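PDB 1XS5: membrane lipoprotein TpN32 from Treponema pallidum, which binds L-methionine, probably as the periplasmic substrate-binding lipoprotein of a methionine uptake system. Local coordinates for residues R16-A21 and M54-H59; A21-K26 and G221-T226; Q28-R33 and D209-A214; A42-V47 and Q64-E69. All coordinates share one frame; numbering follows the deposited sequence.

Interaction 1: residues R16-A21 and M54-H59. With MET (methionine), chain B.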
# COMPACT_ATOMS: atom_id res chain seq x y z
N ARG A 16 -3.03 4.47 -12.95
CA ARG A 16 -2.53 5.50 -13.85
C ARG A 16 -1.04 5.27 -14.20
O ARG A 16 -0.63 5.48 -15.34
CB ARG A 16 -2.73 6.87 -13.18
CG ARG A 16 -2.51 8.01 -14.11
CD ARG A 16 -3.58 8.00 -15.21
NE ARG A 16 -3.29 9.04 -16.20
CZ ARG A 16 -3.94 9.18 -17.35
NH1 ARG A 16 -4.94 8.34 -17.66
NH2 ARG A 16 -3.60 10.16 -18.19
N LEU A 17 -0.24 4.84 -13.23
CA LEU A 17 1.19 4.59 -13.46
C LEU A 17 1.37 3.43 -14.48
O LEU A 17 2.29 3.42 -15.30
CB LEU A 17 1.88 4.24 -12.12
CG LEU A 17 1.83 5.31 -11.02
CD1 LEU A 17 2.45 4.76 -9.74
CD2 LEU A 17 2.62 6.57 -11.49
N LEU A 18 0.48 2.45 -14.43
CA LEU A 18 0.58 1.34 -15.38
C LEU A 18 0.15 1.79 -16.79
O LEU A 18 0.60 1.23 -17.79
CB LEU A 18 -0.31 0.19 -14.90
CG LEU A 18 0.31 -0.59 -13.73
CD1 LEU A 18 -0.67 -1.67 -13.32
CD2 LEU A 18 1.61 -1.22 -14.11
N GLU A 19 -0.73 2.78 -16.86
CA GLU A 19 -1.18 3.32 -18.15
C GLU A 19 -0.03 4.09 -18.81
O GLU A 19 0.07 4.14 -20.03
CB GLU A 19 -2.35 4.27 -17.98
CG GLU A 19 -3.63 3.59 -17.51
CD GLU A 19 -4.36 2.85 -18.65
OE1 GLU A 19 -3.81 2.74 -19.79
OE2 GLU A 19 -5.49 2.37 -18.40
N ILE A 20 0.80 4.73 -17.99
CA ILE A 20 1.93 5.47 -18.55
C ILE A 20 2.93 4.43 -19.03
O ILE A 20 3.52 4.57 -20.11
CB ILE A 20 2.59 6.37 -17.47
CG1 ILE A 20 1.62 7.49 -17.11
CG2 ILE A 20 3.92 6.92 -17.96
CD1 ILE A 20 2.05 8.28 -15.89
N ALA A 21 3.09 3.37 -18.24
CA ALA A 21 3.99 2.29 -18.58
C ALA A 21 3.55 1.55 -19.85
O ALA A 21 4.41 1.07 -20.62
CB ALA A 21 4.07 1.30 -17.43
N MET A 54 2.58 -10.33 -13.83
CA MET A 54 3.02 -9.53 -12.70
C MET A 54 1.88 -8.80 -12.06
O MET A 54 0.77 -8.80 -12.57
CB MET A 54 4.09 -8.53 -13.17
CG MET A 54 3.64 -7.52 -14.16
SD MET A 54 4.99 -6.86 -15.31
CE MET A 54 4.60 -7.60 -16.89
N ASN A 55 2.13 -8.19 -10.90
CA ASN A 55 1.10 -7.37 -10.31
C ASN A 55 1.75 -6.18 -9.69
O ASN A 55 2.97 -6.16 -9.46
CB ASN A 55 0.15 -8.09 -9.32
CG ASN A 55 0.80 -8.61 -8.06
OD1 ASN A 55 1.66 -7.95 -7.41
ND2 ASN A 55 0.33 -9.80 -7.63
N PHE A 56 0.94 -5.15 -9.48
CA PHE A 56 1.49 -3.92 -8.92
C PHE A 56 0.48 -3.31 -7.95
O PHE A 56 -0.41 -2.53 -8.33
CB PHE A 56 1.84 -2.96 -10.08
CG PHE A 56 2.42 -1.62 -9.62
CD1 PHE A 56 3.37 -1.55 -8.62
CD2 PHE A 56 2.05 -0.45 -10.23
CE1 PHE A 56 3.93 -0.32 -8.25
CE2 PHE A 56 2.61 0.75 -9.87
CZ PHE A 56 3.54 0.81 -8.88
N PHE A 57 0.61 -3.65 -6.67
CA PHE A 57 -0.34 -3.11 -5.67
C PHE A 57 0.11 -3.19 -4.21
O PHE A 57 -0.54 -2.62 -3.36
CB PHE A 57 -1.66 -3.88 -5.73
CG PHE A 57 -1.61 -5.21 -5.00
CD1 PHE A 57 -0.99 -6.32 -5.58
CD2 PHE A 57 -2.18 -5.35 -3.73
CE1 PHE A 57 -0.96 -7.56 -4.91
CE2 PHE A 57 -2.16 -6.57 -3.06
CZ PHE A 57 -1.55 -7.69 -3.65
N GLN A 58 1.25 -3.85 -3.93
CA GLN A 58 1.63 -4.08 -2.55
C GLN A 58 3.07 -3.71 -2.23
O GLN A 58 3.84 -3.38 -3.14
CB GLN A 58 1.46 -5.58 -2.27
CG GLN A 58 2.61 -6.45 -2.94
CD GLN A 58 2.26 -7.95 -3.14
OE1 GLN A 58 1.97 -8.66 -2.21
NE2 GLN A 58 2.31 -8.39 -4.37
N HIS A 59 3.41 -3.81 -0.94
CA HIS A 59 4.79 -3.57 -0.52
C HIS A 59 5.42 -4.95 -0.14
O HIS A 59 4.72 -5.97 -0.11
CB HIS A 59 4.84 -2.57 0.65
CG HIS A 59 3.82 -2.80 1.72
ND1 HIS A 59 3.77 -3.95 2.47
CD2 HIS A 59 2.86 -1.99 2.21
CE1 HIS A 59 2.82 -3.84 3.39
NE2 HIS A 59 2.26 -2.65 3.25
N MET B . -0.67 0.91 -1.68
CA MET B . -0.67 0.25 -0.33
C MET B . 0.22 0.97 0.71
O MET B . -0.24 1.19 1.86
CB MET B . -0.19 -1.22 -0.45
CG MET B . -0.45 -2.00 0.82
SD MET B . 0.12 -3.72 0.77
CE MET B . -1.27 -4.45 -0.20
OXT MET B . 1.37 1.29 0.36

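Interaction 2: residues A21-K26 and G221-T226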
# COMPACT_ATOMS: atom_id res chain seq x y z
N ALA A 21 3.09 3.37 -18.24
CA ALA A 21 3.99 2.29 -18.58
C ALA A 21 3.55 1.55 -19.85
O ALA A 21 4.41 1.07 -20.62
CB ALA A 21 4.07 1.30 -17.43
N LYS A 22 2.24 1.42 -20.01
CA LYS A 22 1.64 0.71 -21.16
C LYS A 22 2.05 1.47 -22.44
O LYS A 22 2.50 0.87 -23.43
CB LYS A 22 0.12 0.66 -21.00
CG LYS A 22 -0.70 0.11 -22.20
CD LYS A 22 -2.20 0.11 -21.79
CE LYS A 22 -3.13 -0.28 -22.93
NZ LYS A 22 -2.70 -1.56 -23.55
N GLU A 23 1.89 2.78 -22.43
CA GLU A 23 2.31 3.56 -23.60
C GLU A 23 3.79 3.38 -23.89
O GLU A 23 4.18 3.18 -25.04
CB GLU A 23 2.05 5.04 -23.39
CG GLU A 23 0.59 5.37 -23.16
CD GLU A 23 0.35 6.85 -23.34
OE1 GLU A 23 1.34 7.59 -23.18
OE2 GLU A 23 -0.80 7.26 -23.64
N GLU A 24 4.61 3.43 -22.86
CA GLU A 24 6.03 3.31 -23.06
C GLU A 24 6.54 1.99 -23.59
O GLU A 24 7.42 1.97 -24.46
CB GLU A 24 6.77 3.63 -21.75
CG GLU A 24 6.73 5.07 -21.34
CD GLU A 24 7.39 6.01 -22.37
OE1 GLU A 24 8.48 5.68 -22.93
OE2 GLU A 24 6.81 7.09 -22.59
N VAL A 25 6.02 0.88 -23.09
CA VAL A 25 6.52 -0.40 -23.56
C VAL A 25 5.93 -0.79 -24.92
O VAL A 25 6.42 -1.72 -25.60
CB VAL A 25 6.28 -1.51 -22.52
CG1 VAL A 25 7.07 -1.15 -21.21
CG2 VAL A 25 4.77 -1.68 -22.25
N LYS A 26 4.91 -0.05 -25.33
CA LYS A 26 4.28 -0.29 -26.63
C LYS A 26 5.40 -0.03 -27.66
O LYS A 26 5.48 -0.68 -28.73
CB LYS A 26 3.10 0.69 -26.81
CG LYS A 26 2.34 0.60 -28.13
CD LYS A 26 1.90 -0.82 -28.42
CE LYS A 26 0.84 -0.84 -29.54
NZ LYS A 26 0.35 -2.23 -29.76
N GLY A 221 11.00 5.17 -14.42
CA GLY A 221 11.60 6.16 -15.29
C GLY A 221 11.26 7.59 -15.04
O GLY A 221 10.34 7.94 -14.26
N GLY A 222 12.01 8.44 -15.74
CA GLY A 222 11.84 9.89 -15.64
C GLY A 222 10.42 10.39 -15.87
O GLY A 222 9.96 11.30 -15.18
N ARG A 223 9.70 9.80 -16.80
CA ARG A 223 8.33 10.25 -17.04
C ARG A 223 7.38 9.94 -15.84
O ARG A 223 6.46 10.71 -15.50
CB ARG A 223 7.80 9.57 -18.29
CG ARG A 223 6.42 10.01 -18.64
CD ARG A 223 5.99 9.33 -19.91
NE ARG A 223 4.58 9.59 -20.21
CZ ARG A 223 3.90 8.98 -21.17
NH1 ARG A 223 4.50 8.07 -21.94
NH2 ARG A 223 2.61 9.25 -21.34
N VAL A 224 7.56 8.78 -15.22
CA VAL A 224 6.70 8.46 -14.08
C VAL A 224 7.11 9.34 -12.91
O VAL A 224 6.26 9.94 -12.26
CB VAL A 224 6.79 6.96 -13.72
CG1 VAL A 224 6.48 6.73 -12.22
CG2 VAL A 224 5.79 6.21 -14.59
N ARG A 225 8.42 9.44 -12.67
CA ARG A 225 8.94 10.28 -11.58
C ARG A 225 8.44 11.72 -11.73
O ARG A 225 8.06 12.40 -10.76
CB ARG A 225 10.46 10.27 -11.57
CG ARG A 225 11.07 8.94 -11.20
CD ARG A 225 12.48 9.17 -10.70
NE ARG A 225 13.25 9.90 -11.71
CZ ARG A 225 13.89 9.32 -12.72
NH1 ARG A 225 13.85 7.99 -12.87
NH2 ARG A 225 14.53 10.05 -13.62
N THR A 226 8.42 12.18 -12.97
CA THR A 226 7.97 13.52 -13.25
C THR A 226 6.50 13.64 -12.95
O THR A 226 6.06 14.59 -12.30
CB THR A 226 8.29 13.85 -14.71
OG1 THR A 226 9.71 13.96 -14.83
CG2 THR A 226 7.60 15.13 -15.17

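Interaction 3: residues Q28-R33 and D209-A214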
# COMPACT_ATOMS: atom_id res chain seq x y z
N GLN A 28 8.34 -0.96 -27.57
CA GLN A 28 9.17 -2.13 -27.76
C GLN A 28 8.27 -3.24 -28.23
O GLN A 28 8.63 -4.42 -28.15
CB GLN A 28 9.86 -2.57 -26.46
CG GLN A 28 10.71 -1.54 -25.77
CD GLN A 28 11.18 -2.03 -24.40
OE1 GLN A 28 11.14 -1.30 -23.40
NE2 GLN A 28 11.60 -3.29 -24.34
N HIS A 29 7.08 -2.86 -28.68
CA HIS A 29 6.12 -3.83 -29.17
C HIS A 29 5.65 -4.78 -28.09
O HIS A 29 5.53 -5.98 -28.32
CB HIS A 29 6.71 -4.62 -30.34
CG HIS A 29 6.88 -3.80 -31.58
ND1 HIS A 29 5.80 -3.31 -32.29
CD2 HIS A 29 7.99 -3.33 -32.20
CE1 HIS A 29 6.25 -2.57 -33.30
NE2 HIS A 29 7.57 -2.57 -33.26
N ILE A 30 5.40 -4.25 -26.90
CA ILE A 30 4.90 -5.07 -25.80
C ILE A 30 3.55 -4.46 -25.50
O ILE A 30 3.42 -3.23 -25.34
CB ILE A 30 5.80 -4.99 -24.52
CG1 ILE A 30 7.14 -5.67 -24.77
CG2 ILE A 30 5.10 -5.71 -23.34
CD1 ILE A 30 8.22 -5.29 -23.77
N GLU A 31 2.53 -5.31 -25.48
CA GLU A 31 1.21 -4.82 -25.18
C GLU A 31 0.92 -5.19 -23.75
O GLU A 31 0.75 -6.36 -23.42
CB GLU A 31 0.16 -5.44 -26.09
CG GLU A 31 -1.20 -4.86 -25.74
CD GLU A 31 -2.29 -5.49 -26.57
OE1 GLU A 31 -2.32 -6.74 -26.63
OE2 GLU A 31 -3.10 -4.73 -27.14
N LEU A 32 0.88 -4.18 -22.90
CA LEU A 32 0.66 -4.36 -21.49
C LEU A 32 -0.85 -4.36 -21.28
O LEU A 32 -1.53 -3.37 -21.62
CB LEU A 32 1.32 -3.20 -20.72
CG LEU A 32 1.39 -3.31 -19.18
CD1 LEU A 32 2.02 -4.63 -18.79
CD2 LEU A 32 2.18 -2.12 -18.59
N ARG A 33 -1.38 -5.48 -20.80
CA ARG A 33 -2.81 -5.59 -20.52
C ARG A 33 -2.97 -5.33 -19.01
O ARG A 33 -2.40 -6.07 -18.19
CB ARG A 33 -3.28 -7.01 -20.89
CG ARG A 33 -4.75 -7.28 -20.62
CD ARG A 33 -5.09 -8.64 -21.28
NE ARG A 33 -4.43 -9.76 -20.61
CZ ARG A 33 -4.87 -10.35 -19.52
NH1 ARG A 33 -6.00 -9.94 -18.95
NH2 ARG A 33 -4.19 -11.36 -18.98
N ASP A 209 12.57 -11.93 -17.00
CA ASP A 209 11.72 -11.86 -18.18
C ASP A 209 11.95 -10.46 -18.73
O ASP A 209 11.88 -9.47 -18.00
CB ASP A 209 10.25 -12.04 -17.80
CG ASP A 209 9.32 -11.96 -19.00
OD1 ASP A 209 9.20 -10.87 -19.61
OD2 ASP A 209 8.69 -12.98 -19.33
N ALA A 210 12.22 -10.38 -20.02
CA ALA A 210 12.50 -9.09 -20.64
C ALA A 210 11.33 -8.13 -20.65
O ALA A 210 11.53 -6.91 -20.64
CB ALA A 210 13.00 -9.32 -22.08
N ARG A 211 10.10 -8.66 -20.68
CA ARG A 211 8.92 -7.79 -20.67
C ARG A 211 8.75 -7.19 -19.27
O ARG A 211 8.38 -6.03 -19.11
CB ARG A 211 7.65 -8.59 -21.03
CG ARG A 211 7.45 -8.89 -22.53
CD ARG A 211 8.07 -10.19 -22.93
NE ARG A 211 7.72 -11.29 -22.03
CZ ARG A 211 6.73 -12.15 -22.24
NH1 ARG A 211 5.99 -12.06 -23.33
NH2 ARG A 211 6.49 -13.10 -21.36
N VAL A 212 9.00 -8.02 -18.26
CA VAL A 212 8.89 -7.60 -16.86
C VAL A 212 9.93 -6.49 -16.66
O VAL A 212 9.60 -5.41 -16.17
CB VAL A 212 9.18 -8.79 -15.92
CG1 VAL A 212 9.30 -8.34 -14.46
CG2 VAL A 212 8.07 -9.82 -16.06
N GLN A 213 11.17 -6.75 -17.07
CA GLN A 213 12.19 -5.71 -16.91
C GLN A 213 11.81 -4.41 -17.61
O GLN A 213 12.12 -3.34 -17.11
CB GLN A 213 13.58 -6.20 -17.38
CG GLN A 213 14.19 -7.20 -16.43
CD GLN A 213 14.40 -6.61 -15.05
OE1 GLN A 213 14.90 -5.48 -14.94
NE2 GLN A 213 14.03 -7.36 -13.99
N ALA A 214 11.13 -4.47 -18.76
CA ALA A 214 10.74 -3.23 -19.46
C ALA A 214 9.66 -2.45 -18.72
O ALA A 214 9.57 -1.20 -18.76
CB ALA A 214 10.27 -3.53 -20.91
O HOH W 1 10.84 0.19 -20.59

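Interaction 4: residues A42-V47 and Q64-E69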
# COMPACT_ATOMS: atom_id res chain seq x y z
N ALA A 42 -6.58 -12.30 -4.25
CA ALA A 42 -6.81 -12.68 -5.65
C ALA A 42 -5.70 -12.23 -6.59
O ALA A 42 -5.35 -12.90 -7.59
CB ALA A 42 -8.16 -12.11 -6.09
N LEU A 43 -5.14 -11.06 -6.31
CA LEU A 43 -4.07 -10.55 -7.15
C LEU A 43 -2.81 -11.42 -7.06
O LEU A 43 -2.13 -11.64 -8.05
CB LEU A 43 -3.69 -9.11 -6.71
CG LEU A 43 -4.57 -7.98 -7.28
CD1 LEU A 43 -4.67 -6.77 -6.34
CD2 LEU A 43 -3.93 -7.57 -8.62
N ASN A 44 -2.46 -11.82 -5.84
CA ASN A 44 -1.26 -12.65 -5.70
C ASN A 44 -1.49 -14.10 -6.17
O ASN A 44 -0.58 -14.70 -6.75
CB ASN A 44 -0.74 -12.62 -4.25
CG ASN A 44 0.10 -11.36 -3.97
OD1 ASN A 44 0.75 -10.85 -4.86
ND2 ASN A 44 0.10 -10.90 -2.71
N GLU A 45 -2.68 -14.63 -5.94
CA GLU A 45 -2.95 -15.98 -6.39
C GLU A 45 -2.95 -16.02 -7.94
O GLU A 45 -2.58 -17.04 -8.53
CB GLU A 45 -4.31 -16.45 -5.86
CG GLU A 45 -4.33 -16.65 -4.35
CD GLU A 45 -5.64 -17.26 -3.82
OE1 GLU A 45 -6.72 -17.05 -4.43
OE2 GLU A 45 -5.60 -17.95 -2.77
N ALA A 46 -3.35 -14.93 -8.60
CA ALA A 46 -3.40 -14.95 -10.07
C ALA A 46 -1.98 -14.97 -10.62
O ALA A 46 -1.72 -15.58 -11.68
CB ALA A 46 -4.17 -13.74 -10.65
N VAL A 47 -1.07 -14.27 -9.95
CA VAL A 47 0.33 -14.33 -10.41
C VAL A 47 0.87 -15.77 -10.13
O VAL A 47 1.54 -16.37 -10.98
CB VAL A 47 1.23 -13.29 -9.67
CG1 VAL A 47 2.74 -13.61 -9.93
CG2 VAL A 47 0.92 -11.85 -10.16
N GLN A 64 5.57 -10.84 1.54
CA GLN A 64 6.15 -11.86 2.44
C GLN A 64 5.08 -12.55 3.23
O GLN A 64 5.10 -13.78 3.36
CB GLN A 64 7.21 -11.23 3.37
CG GLN A 64 8.44 -10.84 2.56
CD GLN A 64 9.47 -10.03 3.32
OE1 GLN A 64 9.14 -9.33 4.30
NE2 GLN A 64 10.73 -10.08 2.86
N GLN A 65 4.13 -11.78 3.75
CA GLN A 65 3.03 -12.37 4.48
C GLN A 65 2.31 -13.37 3.56
O GLN A 65 2.01 -14.50 3.97
CB GLN A 65 2.04 -11.27 4.93
CG GLN A 65 1.00 -11.65 6.00
CD GLN A 65 -0.07 -12.63 5.53
OE1 GLN A 65 -0.59 -12.53 4.39
NE2 GLN A 65 -0.44 -13.57 6.41
N PHE A 66 2.03 -12.96 2.32
CA PHE A 66 1.34 -13.88 1.40
C PHE A 66 2.16 -15.15 1.16
O PHE A 66 1.60 -16.26 1.17
CB PHE A 66 1.03 -13.23 0.05
CG PHE A 66 0.52 -14.20 -0.99
CD1 PHE A 66 -0.84 -14.47 -1.11
CD2 PHE A 66 1.42 -14.86 -1.86
CE1 PHE A 66 -1.30 -15.39 -2.09
CE2 PHE A 66 0.98 -15.77 -2.83
CZ PHE A 66 -0.39 -16.03 -2.94
N ASN A 67 3.45 -15.01 0.89
CA ASN A 67 4.30 -16.19 0.68
C ASN A 67 4.24 -17.17 1.86
O ASN A 67 4.13 -18.38 1.68
CB ASN A 67 5.76 -15.77 0.46
CG ASN A 67 6.01 -15.23 -0.93
OD1 ASN A 67 5.23 -15.44 -1.84
ND2 ASN A 67 7.12 -14.54 -1.09
N GLN A 68 4.29 -16.64 3.09
CA GLN A 68 4.22 -17.50 4.26
C GLN A 68 2.87 -18.17 4.46
O GLN A 68 2.80 -19.38 4.76
CB GLN A 68 4.55 -16.70 5.52
CG GLN A 68 6.03 -16.40 5.68
CD GLN A 68 6.36 -15.79 7.04
OE1 GLN A 68 5.82 -16.21 8.07
NE2 GLN A 68 7.26 -14.80 7.06
N GLU A 69 1.79 -17.41 4.31
CA GLU A 69 0.47 -17.94 4.55
C GLU A 69 -0.10 -18.81 3.45
O GLU A 69 -0.84 -19.75 3.74
CB GLU A 69 -0.51 -16.81 4.86
CG GLU A 69 -1.96 -17.29 4.90
CD GLU A 69 -2.92 -16.33 5.61
OE1 GLU A 69 -2.68 -15.10 5.55
OE2 GLU A 69 -3.92 -16.83 6.20

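Interaction 1: residues R16-A21 and M54-H59
Phe56 swings its ring at helix 14-26 with CG anti to its backbone N (chi1 180°), while Leu17 and Leu18 both place CG anti to their carbonyl carbons and hold their branches against that ring. This is helix-on-sheet packing in one lobe of a periplasmic binding protein: the helix lies against the sheet that holds strand 54-59. Both leucines come in at the ring's edge, near its plane. The Leu17 side chain slants across that of Phe56, CD1 4.0 Å from Phe56 CE2; Leu18 runs past it in the opposite direction, its CG 3.9 Å from Phe56 CD2. The three side chains are buried, and the rings of His14 and His81 also meet Phe56.

Just beyond, the chain turns a corner at Phe57 and enters the ligand pocket, so the same short segment serves the core at one end and the bound methionine at the other. Gln58 CB lies over the centre of the Phe57 ring and also touches the ligand's methyl carbon CE at 3.6 Å. Asn112 accepts a hydrogen bond from His59 NE2. The ligand sulfur sits over one face of the imidazole, offset toward its rim, with SD 3.4 Å from His59 NE2.

Interaction 2: residues A21-K26 and G221-T226
Residues 21-26 continue helix 14-26, and Gly221 is the N-cap of a second helix whose first turn, 222-226, faces them. Arg223 spans the gap between the two. A chi1 of -178° throws its side chain away from its own backbone N, and the chain stays extended as far as NE, which carries the guanidinium to Glu23 and Glu24 on the other helix.

The two carboxylates approach the edge of the guanidinium, close to its plane. Arg223 NH2 reaches Glu23 OE1 at 2.8 Å in a nearly straight bond (165°), though it meets that oxygen from above the carboxylate plane. Arg223 NH1 donates to the anti lone pair of Glu24 OE2 at 2.6 Å and adds a weak bond to Glu23 OE1. The result is a salt-bridge network at the surface of the lobe, joining the N-terminal helix to a helix from near the C terminus of this binding-protein fold. Beneath it, Arg223 and Val224 also pack on Ile20.

The glutamates differ in their approach. Glu23 is extended beyond CG and crosses the arginine at about a right angle, whereas Glu24 is bent at chi2, and its carboxylate plane lies nearly perpendicular (88°) to the guanidinium. Glu24 OE1 has a second cationic partner, a salt bridge with Lys27. Within 221-226, Thr226 OG1 and Thr226 N approach Gly222 O from opposite faces of the carbonyl plane, the hydroxyl at 2.7 Å.

Interaction 3: residues Q28-R33 and D209-A214
Ile30 and Gln28 lie against one side of the helix that Asp209 opens. As N-cap, Asp209 turns its carboxylate back on the first turn, where OD1 accepts from the backbone N of both Arg211 and Val212. The same oxygen takes a third bond, from Arg211 NE at 2.9 Å through its syn lone pair, while Arg211 NH2 binds Asp209 OD2 at 3.0 Å. Arg211 thus grips the cap side-on with two nitrogens, the carboxylate lying at the edge of the guanidinium and in its plane.

To make that return, the Arg211 chain bends at chi2 (90°) and chi3 (49°). The bend presents its aliphatic part to the strand: Arg211 CG sits 3.9 Å from Ile30 CD1. A second charged partner, Glu3, forms a salt bridge with Arg211 NH1.

One turn on, Ala214 points its CB toward the strand segment and meets Ile30 CD1, also at 3.9 Å. The Gln28 amide meets the same methyl, its OE1 3.5 Å from Ala214 CB. A water donates to both Gln28 OE1 and Ala214 O, the latter at 2.6 Å. Here helix 210-219 packs on strand 30-36, at one edge of the lobe's sheet, and Val25 of helix 14-26 touches both Ile30 and Ala214.

The segments therefore meet by van der Waals packing plus a water bridge, while the charge of Arg211 is spent away from the strand.

Interaction 4: residues A42-V47 and Q64-E69
Asn44 and Phe66 bring helices 40-49 and 60-70 together, and the main contact is a CH-pi interaction. The helices flank strand 54-59 in sequence, all in the lobe of the binding-protein fold that supplies Phe57, Gln58 and His59 to the methionine pocket. Asn44 CB stands over the centre of the Phe66 ring, 3.5 Å from its centroid and only 8° off the ring normal. The first torsion of Phe66 (chi1 171°) carries the ring across to helix 40-49.

Other van der Waals contacts lie around it. Asn44 ND2 comes 3.7 Å from Phe66 CB, with the amide plane tilted 49° to the ring. At the ring's edge, Glu45 CG approaches Phe66 CE1 at 4.0 Å, the glutamate crossing the phenylalanine at about a right angle. Leu74 of strand 74-82 touches both Asn44 and Phe66.

The polar bonds lead away from the interface. Asn44 OD1 accepts from Asn55 ND2 and from Gln58 NE2, so the buried amide that rests by the ring is tied to strand 54-59, which links the two helices in the chain. Gln58 belongs to the ligand pocket, an arrangement consistent with a second-shell role for Asn44. Within helix 60-70, Gln65 spans one turn to Glu69: Gln65 NE2 donates to Glu69 OE1 at 2.8 Å, meeting that oxygen from above the carboxylate plane.

Overall arrangement
From the N terminus, helix 14-26 is used first: interaction 1 closes a short loop from it to strand 54-59, and interaction 2 a long one to helix 222-231, the two sharing Ala21. Strand 30-36 follows, and interaction 3 ties it to helix 210-219, nested within the loop of interaction 2. Interaction 4 joins helices 40-49 and 60-70, nested inside the loops of both 2 and 3. Interaction 1 crosses each of the other three. Interactions 1, 2 and 3 touch one another: 1 joins the first helix to the sheet, while 2 and 3 bring in late helices. Interaction 4 meets interaction 1 through Leu43, Asn44 and Val47, and stays about 9 Å from interaction 3 at the nearest atoms.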